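Local coordinates for spike protein S1 (Bat coronavirus HKU9, PDB 5GYQ), which probably attaches the virion to the host cell membrane by engaging a receptor, this fragment being the putative receptor-binding domain of the spike, at residues 67-72 / 90-95; 73-78 / 84-89. All blocks are in the same frame, centred on the assembly; numbering follows the deposited sequence.

Overall arrangement
Interaction 1 joins strand 63-71 to the loop after helix 86-90; interaction 2 joins helices 73-81 and 86-90, all in the betacoronavirus S1 C-terminal domain. Both segments of interaction 2 fall between those of interaction 1 in the sequence. Their centres are 9 Å apart. Interaction 1 is buried, its centre about 6 Å from the chain centre; that of interaction 2 lies about 14 Å out. F87 joins them. F87 O probably accepts a hydrogen bond from Y92 N at 3.0 Å, and F87 CE2 packs on I71 CG1 at 3.6 Å. N91 ND2 probably binds T86 O at 2.9 Å. Both contacts touch one NAG, linked to N72 and held by T74.

Interaction 1: 67-72 / 90-95. With NAG (2-acetamido-2-deoxy-beta-D-glucopyranose), chain B.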
loop_
_atom_site.group_PDB
_atom_site.type_symbol
_atom_site.label_atom_id
_atom_site.label_comp_id
_atom_site.label_asym_id
_atom_site.label_seq_id
_atom_site.Cartn_x
_atom_site.Cartn_y
_atom_site.Cartn_z
ATOM N N ASP A 67 -0.577 -3.159 1.638
ATOM C CA ASP A 67 -1.683 -2.493 0.961
ATOM C C ASP A 67 -1.198 -1.906 -0.352
ATOM O O ASP A 67 -0.254 -1.131 -0.377
ATOM C CB ASP A 67 -2.285 -1.405 1.846
ATOM C CG ASP A 67 -2.793 -1.951 3.161
ATOM O OD1 ASP A 67 -3.176 -3.137 3.201
ATOM O OD2 ASP A 67 -2.811 -1.197 4.154
ATOM N N VAL A 68 -1.846 -2.272 -1.446
ATOM C CA VAL A 68 -1.363 -1.872 -2.760
ATOM C C VAL A 68 -2.411 -1.075 -3.527
ATOM O O VAL A 68 -3.601 -1.437 -3.554
ATOM C CB VAL A 68 -0.940 -3.098 -3.585
ATOM C CG1 VAL A 68 -0.435 -2.677 -4.952
ATOM C CG2 VAL A 68 0.139 -3.880 -2.843
ATOM N N MET A 69 -1.956 0.019 -4.132
ATOM C CA MET A 69 -2.825 0.866 -4.945
ATOM C C MET A 69 -1.988 1.777 -5.825
ATOM O O MET A 69 -0.765 1.714 -5.795
ATOM C CB MET A 69 -3.749 1.700 -4.057
ATOM C CG MET A 69 -3.022 2.790 -3.277
ATOM S SD MET A 69 -3.640 2.973 -1.590
ATOM C CE MET A 69 -2.872 1.561 -0.799
ATOM N N ARG A 70 -2.643 2.627 -6.606
ATOM C CA ARG A 70 -1.936 3.646 -7.365
ATOM C C ARG A 70 -2.226 5.016 -6.766
ATOM O O ARG A 70 -3.232 5.197 -6.078
ATOM C CB ARG A 70 -2.328 3.599 -8.845
ATOM C CG ARG A 70 -3.802 3.814 -9.136
ATOM C CD ARG A 70 -4.075 3.642 -10.623
ATOM N NE ARG A 70 -3.619 2.338 -11.099
ATOM C CZ ARG A 70 -3.062 2.121 -12.286
ATOM N NH1 ARG A 70 -2.886 3.125 -13.135
ATOM N NH2 ARG A 70 -2.675 0.896 -12.625
ATOM N N ILE A 71 -1.346 5.978 -7.024
ATOM C CA ILE A 71 -1.429 7.275 -6.358
ATOM C C ILE A 71 -0.656 8.323 -7.157
ATOM O O ILE A 71 0.419 8.032 -7.670
ATOM C CB ILE A 71 -0.882 7.171 -4.902
ATOM C CG1 ILE A 71 -1.129 8.450 -4.105
ATOM C CG2 ILE A 71 0.600 6.797 -4.894
ATOM C CD1 ILE A 71 -0.762 8.313 -2.628
ATOM N N ASN A 72 -1.192 9.535 -7.294
ATOM C CA ASN A 72 -0.445 10.539 -8.046
ATOM C C ASN A 72 0.357 11.435 -7.105
ATOM O O ASN A 72 0.249 11.310 -5.883
ATOM C CB ASN A 72 -1.371 11.344 -8.986
ATOM C CG ASN A 72 -2.241 12.388 -8.282
ATOM O OD1 ASN A 72 -2.181 12.594 -7.071
ATOM N ND2 ASN A 72 -3.065 13.068 -9.085
ATOM N N TYR A 90 -11.225 9.845 1.593
ATOM C CA TYR A 90 -12.269 9.046 0.954
ATOM C C TYR A 90 -11.814 7.730 0.317
ATOM O O TYR A 90 -12.638 6.997 -0.225
ATOM C CB TYR A 90 -12.969 9.886 -0.116
ATOM C CG TYR A 90 -13.450 11.237 0.369
ATOM C CD1 TYR A 90 -14.509 11.340 1.261
ATOM C CD2 TYR A 90 -12.850 12.409 -0.074
ATOM C CE1 TYR A 90 -14.957 12.571 1.702
ATOM C CE2 TYR A 90 -13.288 13.646 0.360
ATOM C CZ TYR A 90 -14.345 13.720 1.250
ATOM O OH TYR A 90 -14.786 14.944 1.688
ATOM N N ASN A 91 -10.525 7.414 0.382
ATOM C CA ASN A 91 -10.028 6.229 -0.322
ATOM C C ASN A 91 -9.134 5.317 0.511
ATOM O O ASN A 91 -9.466 4.151 0.725
ATOM C CB ASN A 91 -9.283 6.657 -1.586
ATOM C CG ASN A 91 -10.176 7.392 -2.561
ATOM O OD1 ASN A 91 -10.750 6.793 -3.472
ATOM N ND2 ASN A 91 -10.318 8.697 -2.361
ATOM N N TYR A 92 -7.996 5.839 0.958
ATOM C CA TYR A 92 -7.092 5.075 1.810
ATOM C C TYR A 92 -6.431 5.983 2.837
ATOM O O TYR A 92 -5.873 7.021 2.485
ATOM C CB TYR A 92 -6.020 4.363 0.980
ATOM C CG TYR A 92 -5.088 3.511 1.814
ATOM C CD1 TYR A 92 -5.366 2.175 2.048
ATOM C CD2 TYR A 92 -3.938 4.049 2.384
ATOM C CE1 TYR A 92 -4.526 1.393 2.818
ATOM C CE2 TYR A 92 -3.095 3.277 3.157
ATOM C CZ TYR A 92 -3.392 1.950 3.369
ATOM O OH TYR A 92 -2.551 1.177 4.136
ATOM N N ALA A 93 -6.480 5.578 4.103
ATOM C CA ALA A 93 -5.898 6.369 5.184
ATOM C C ALA A 93 -4.999 5.526 6.080
ATOM O O ALA A 93 -5.350 4.406 6.451
ATOM C CB ALA A 93 -6.996 7.019 6.007
ATOM N N LEU A 94 -3.837 6.072 6.425
ATOM C CA LEU A 94 -2.927 5.411 7.355
ATOM C C LEU A 94 -3.574 5.243 8.725
ATOM O O LEU A 94 -4.345 6.096 9.160
ATOM C CB LEU A 94 -1.626 6.204 7.488
ATOM C CG LEU A 94 -0.735 6.242 6.250
ATOM C CD1 LEU A 94 0.467 7.131 6.502
ATOM C CD2 LEU A 94 -0.300 4.835 5.879
ATOM N N PRO A 95 -3.264 4.135 9.412
ATOM C CA PRO A 95 -3.803 3.943 10.761
ATOM C C PRO A 95 -3.089 4.841 11.764
ATOM O O PRO A 95 -2.027 5.385 11.452
ATOM C CB PRO A 95 -3.521 2.468 11.043
ATOM C CG PRO A 95 -2.294 2.174 10.248
ATOM C CD PRO A 95 -2.409 3.008 8.993
HETATM C C1 NAG B . -3.965 14.102 -8.653
HETATM C C2 NAG B . -3.682 15.424 -9.328
HETATM C C3 NAG B . -4.533 16.516 -8.698
HETATM C C4 NAG B . -6.010 16.129 -8.744
HETATM C C5 NAG B . -6.238 14.702 -8.234
HETATM C C6 NAG B . -7.632 14.199 -8.528
HETATM C C7 NAG B . -1.451 15.640 -10.321
HETATM C C8 NAG B . -0.023 16.032 -10.095
HETATM N N2 NAG B . -2.270 15.763 -9.268
HETATM O O3 NAG B . -4.307 17.723 -9.414
HETATM O O4 NAG B . -6.774 16.970 -7.883
HETATM O O5 NAG B . -5.329 13.765 -8.836
HETATM O O6 NAG B . -7.848 12.906 -7.979
HETATM O O7 NAG B . -1.852 15.228 -11.406
#
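Y92 reaches from the loop after helix 86-90 to D67 and M69 on strand 63-71. The contact is small and buried, and it rests on these three side chains. CG of Y92 is anti to the backbone N (chi1 -178°), which extends the ring toward the strand. The M69 side chain folds back at its second and third torsions and so brings its methyl CE over one face of that ring. M69 CE is 3.8 Å from the centroid of the Y92 ring and 11° off the ring normal, a CH-pi contact. The sulfur sits obliquely nearer the root of the ring, with M69 SD 3.7 Å from Y92 CG. This oblique approach of the sulfur is a Met-aromatic contact.

D67 meets the far end of the tyrosine. Y92 OH donates a hydrogen bond to D67 OD2, which lies almost in the plane of the ring, beyond its hydroxyl. The modelled length of 2.4 Å between Y92 OH and D67 OD2 is very short, and its exact value is doubtful. The carboxylate is turned 69° from the ring. W22 meets the tyrosine ring edge-to-face, and F87 and V153 also touch the Y92 side chain. At the other end of the strand segment, N72 ND2 is bonded covalently to C1 of NAG at 1.4 Å. N72 OD1 accepts from H75 N, so this glycosylated asparagine also caps helix 73-81.

The chemistry divides along the tyrosine. Its ring is held by apolar and sulfur contacts, and its hydroxyl by a buried carboxylate. D67 OD1 forms a salt bridge to R24, so both carboxylate oxygens have partners. This pairing probably favours the negative charge of D67 in the domain interior.

Interaction 2: 73-78 / 84-89; sequences ETHLNN and PDTFSL. With NAG (2-acetamido-2-deoxy-beta-D-glucopyranose), chain B.
H75 and F87 hold together two consecutive helices, 73-81 and 86-90, of the S1 C-terminal domain. D85 is the N-cap of the second helix, and its OD1 accepts from S88 N at 3.2 Å. The tight part of the contact is the buried H75 ring, sandwiched between F87 CB, 3.9 Å from the H75 ring centroid, and C1 of NAG, offset toward the rim of the opposite face. With chi1 at -173°, the F87 side chain swings away from its own backbone N, and its ring packs obliquely past H75 CB toward M69 and I71. H75 ND1 is hydrogen-bonded to Y113 OH. D85 OD2 also lies at the imidazole edge, 3.2 Å from H75 CD2.

The looser side is partly exposed and polar. N78 ND2 donates to D85 OD2 at 2.7 Å, with an N-H...O angle of 161°. The acceptor lies close to the amide plane of N78, but N78 ND2 comes from the anti side, 32° out of the carboxylate plane. The carboxylate thus caps its own helix with one oxygen and ties down the other helix with the second. Water 1 lies near H75 O and D85 OD1. Water 2 sits at the edge of the imidazole, 2.8 Å from H75 NE2, and also binds T86 OG1 and NAG O4. On the glycan side, NAG N2 donates a nearly straight hydrogen bond to T74 OG1, 2.9 Å long.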
loop_
_atom_site.group_PDB
_atom_site.type_symbol
_atom_site.label_atom_id
_atom_site.label_comp_id
_atom_site.label_asym_id
_atom_site.label_seq_id
_atom_site.Cartn_x
_atom_site.Cartn_y
_atom_site.Cartn_z
ATOM N N GLU A 73 1.173 12.317 -7.679
ATOM C CA GLU A 73 2.170 13.070 -6.916
ATOM C C GLU A 73 1.582 13.930 -5.793
ATOM O O GLU A 73 2.122 13.955 -4.690
ATOM C CB GLU A 73 2.990 13.953 -7.858
ATOM C CG GLU A 73 4.088 14.757 -7.160
ATOM C CD GLU A 73 5.296 13.915 -6.762
ATOM O OE1 GLU A 73 6.138 14.412 -5.984
ATOM O OE2 GLU A 73 5.415 12.764 -7.228
ATOM N N THR A 74 0.490 14.633 -6.079
ATOM C CA THR A 74 -0.165 15.482 -5.085
ATOM C C THR A 74 -0.573 14.673 -3.856
ATOM O O THR A 74 -0.227 15.004 -2.709
ATOM C CB THR A 74 -1.422 16.166 -5.674
ATOM O OG1 THR A 74 -1.081 16.861 -6.882
ATOM C CG2 THR A 74 -2.025 17.145 -4.675
ATOM N N HIS A 75 -1.304 13.597 -4.114
ATOM C CA HIS A 75 -1.816 12.738 -3.058
ATOM C C HIS A 75 -0.689 12.031 -2.321
ATOM O O HIS A 75 -0.791 11.786 -1.123
ATOM C CB HIS A 75 -2.795 11.718 -3.634
ATOM C CG HIS A 75 -4.046 12.326 -4.188
ATOM N ND1 HIS A 75 -4.793 11.719 -5.171
ATOM C CD2 HIS A 75 -4.682 13.484 -3.890
ATOM C CE1 HIS A 75 -5.837 12.478 -5.461
ATOM N NE2 HIS A 75 -5.794 13.553 -4.698
ATOM N N LEU A 76 0.382 11.708 -3.040
ATOM C CA LEU A 76 1.544 11.065 -2.427
ATOM C C LEU A 76 2.244 12.005 -1.452
ATOM O O LEU A 76 2.595 11.614 -0.334
ATOM C CB LEU A 76 2.530 10.592 -3.499
ATOM C CG LEU A 76 3.779 9.888 -2.962
ATOM C CD1 LEU A 76 3.402 8.602 -2.244
ATOM C CD2 LEU A 76 4.771 9.614 -4.081
ATOM N N ASN A 77 2.445 13.247 -1.886
ATOM C CA ASN A 77 3.078 14.254 -1.047
ATOM C C ASN A 77 2.233 14.554 0.183
ATOM O O ASN A 77 2.758 14.664 1.293
ATOM C CB ASN A 77 3.335 15.533 -1.843
ATOM C CG ASN A 77 4.428 15.361 -2.877
ATOM O OD1 ASN A 77 5.342 14.553 -2.701
ATOM N ND2 ASN A 77 4.341 16.116 -3.966
ATOM N N ASN A 78 0.922 14.674 -0.007
ATOM C CA ASN A 78 0.032 14.853 1.136
ATOM C C ASN A 78 0.062 13.650 2.079
ATOM O O ASN A 78 -0.052 13.800 3.295
ATOM C CB ASN A 78 -1.396 15.113 0.665
ATOM C CG ASN A 78 -1.554 16.473 0.028
ATOM O OD1 ASN A 78 -0.787 17.393 0.315
ATOM N ND2 ASN A 78 -2.547 16.610 -0.845
ATOM N N PRO A 84 -4.524 16.386 4.941
ATOM C CA PRO A 84 -5.754 15.752 4.452
ATOM C C PRO A 84 -6.082 16.121 3.007
ATOM O O PRO A 84 -5.865 17.259 2.591
ATOM C CB PRO A 84 -6.828 16.286 5.407
ATOM C CG PRO A 84 -6.285 17.597 5.881
ATOM C CD PRO A 84 -4.795 17.402 5.975
ATOM N N ASP A 85 -6.584 15.153 2.248
ATOM C CA ASP A 85 -7.096 15.414 0.905
ATOM C C ASP A 85 -8.062 14.308 0.511
ATOM O O ASP A 85 -8.355 13.431 1.320
ATOM C CB ASP A 85 -5.955 15.544 -0.115
ATOM C CG ASP A 85 -5.078 14.301 -0.197
ATOM O OD1 ASP A 85 -5.423 13.260 0.395
ATOM O OD2 ASP A 85 -4.033 14.366 -0.877
ATOM N N THR A 86 -8.557 14.349 -0.722
ATOM C CA THR A 86 -9.567 13.389 -1.167
ATOM C C THR A 86 -9.085 11.949 -1.032
ATOM O O THR A 86 -9.860 11.053 -0.687
ATOM C CB THR A 86 -9.981 13.638 -2.630
ATOM O OG1 THR A 86 -8.814 13.688 -3.458
ATOM C CG2 THR A 86 -10.734 14.950 -2.757
ATOM N N PHE A 87 -7.799 11.738 -1.289
ATOM C CA PHE A 87 -7.202 10.408 -1.184
ATOM C C PHE A 87 -7.360 9.846 0.225
ATOM O O PHE A 87 -7.907 8.760 0.411
ATOM C CB PHE A 87 -5.718 10.456 -1.570
ATOM C CG PHE A 87 -5.062 9.101 -1.664
ATOM C CD1 PHE A 87 -4.583 8.461 -0.530
ATOM C CD2 PHE A 87 -4.914 8.474 -2.887
ATOM C CE1 PHE A 87 -3.982 7.216 -0.612
ATOM C CE2 PHE A 87 -4.310 7.233 -2.981
ATOM C CZ PHE A 87 -3.844 6.600 -1.841
ATOM N N SER A 88 -6.886 10.593 1.219
ATOM C CA SER A 88 -6.856 10.093 2.592
ATOM C C SER A 88 -8.209 10.204 3.286
ATOM O O SER A 88 -8.472 9.498 4.263
ATOM C CB SER A 88 -5.794 10.834 3.405
ATOM O OG SER A 88 -5.977 12.240 3.335
ATOM N N LEU A 89 -9.065 11.090 2.789
ATOM C CA LEU A 89 -10.380 11.260 3.390
ATOM C C LEU A 89 -11.385 10.249 2.851
ATOM O O LEU A 89 -12.290 9.832 3.570
ATOM C CB LEU A 89 -10.901 12.679 3.161
ATOM C CG LEU A 89 -10.202 13.804 3.929
ATOM C CD1 LEU A 89 -10.790 15.151 3.545
ATOM C CD2 LEU A 89 -10.300 13.577 5.431
HETATM C C1 NAG B . -3.965 14.102 -8.653
HETATM C C2 NAG B . -3.682 15.424 -9.328
HETATM C C3 NAG B . -4.533 16.516 -8.698
HETATM C C4 NAG B . -6.010 16.129 -8.744
HETATM C C5 NAG B . -6.238 14.702 -8.234
HETATM C C6 NAG B . -7.632 14.199 -8.528
HETATM C C7 NAG B . -1.451 15.640 -10.321
HETATM C C8 NAG B . -0.023 16.032 -10.095
HETATM N N2 NAG B . -2.270 15.763 -9.268
HETATM O O3 NAG B . -4.307 17.723 -9.414
HETATM O O4 NAG B . -6.774 16.970 -7.883
HETATM O O5 NAG B . -5.329 13.765 -8.836
HETATM O O6 NAG B . -7.848 12.906 -7.979
HETATM O O7 NAG B . -1.852 15.228 -11.406
HETATM O O HOH W 1 -3.090 11.697 0.651
HETATM O O HOH W 2 -7.152 16.038 -4.872
HETATM O O HOH W 3 -3.038 12.470 3.377
#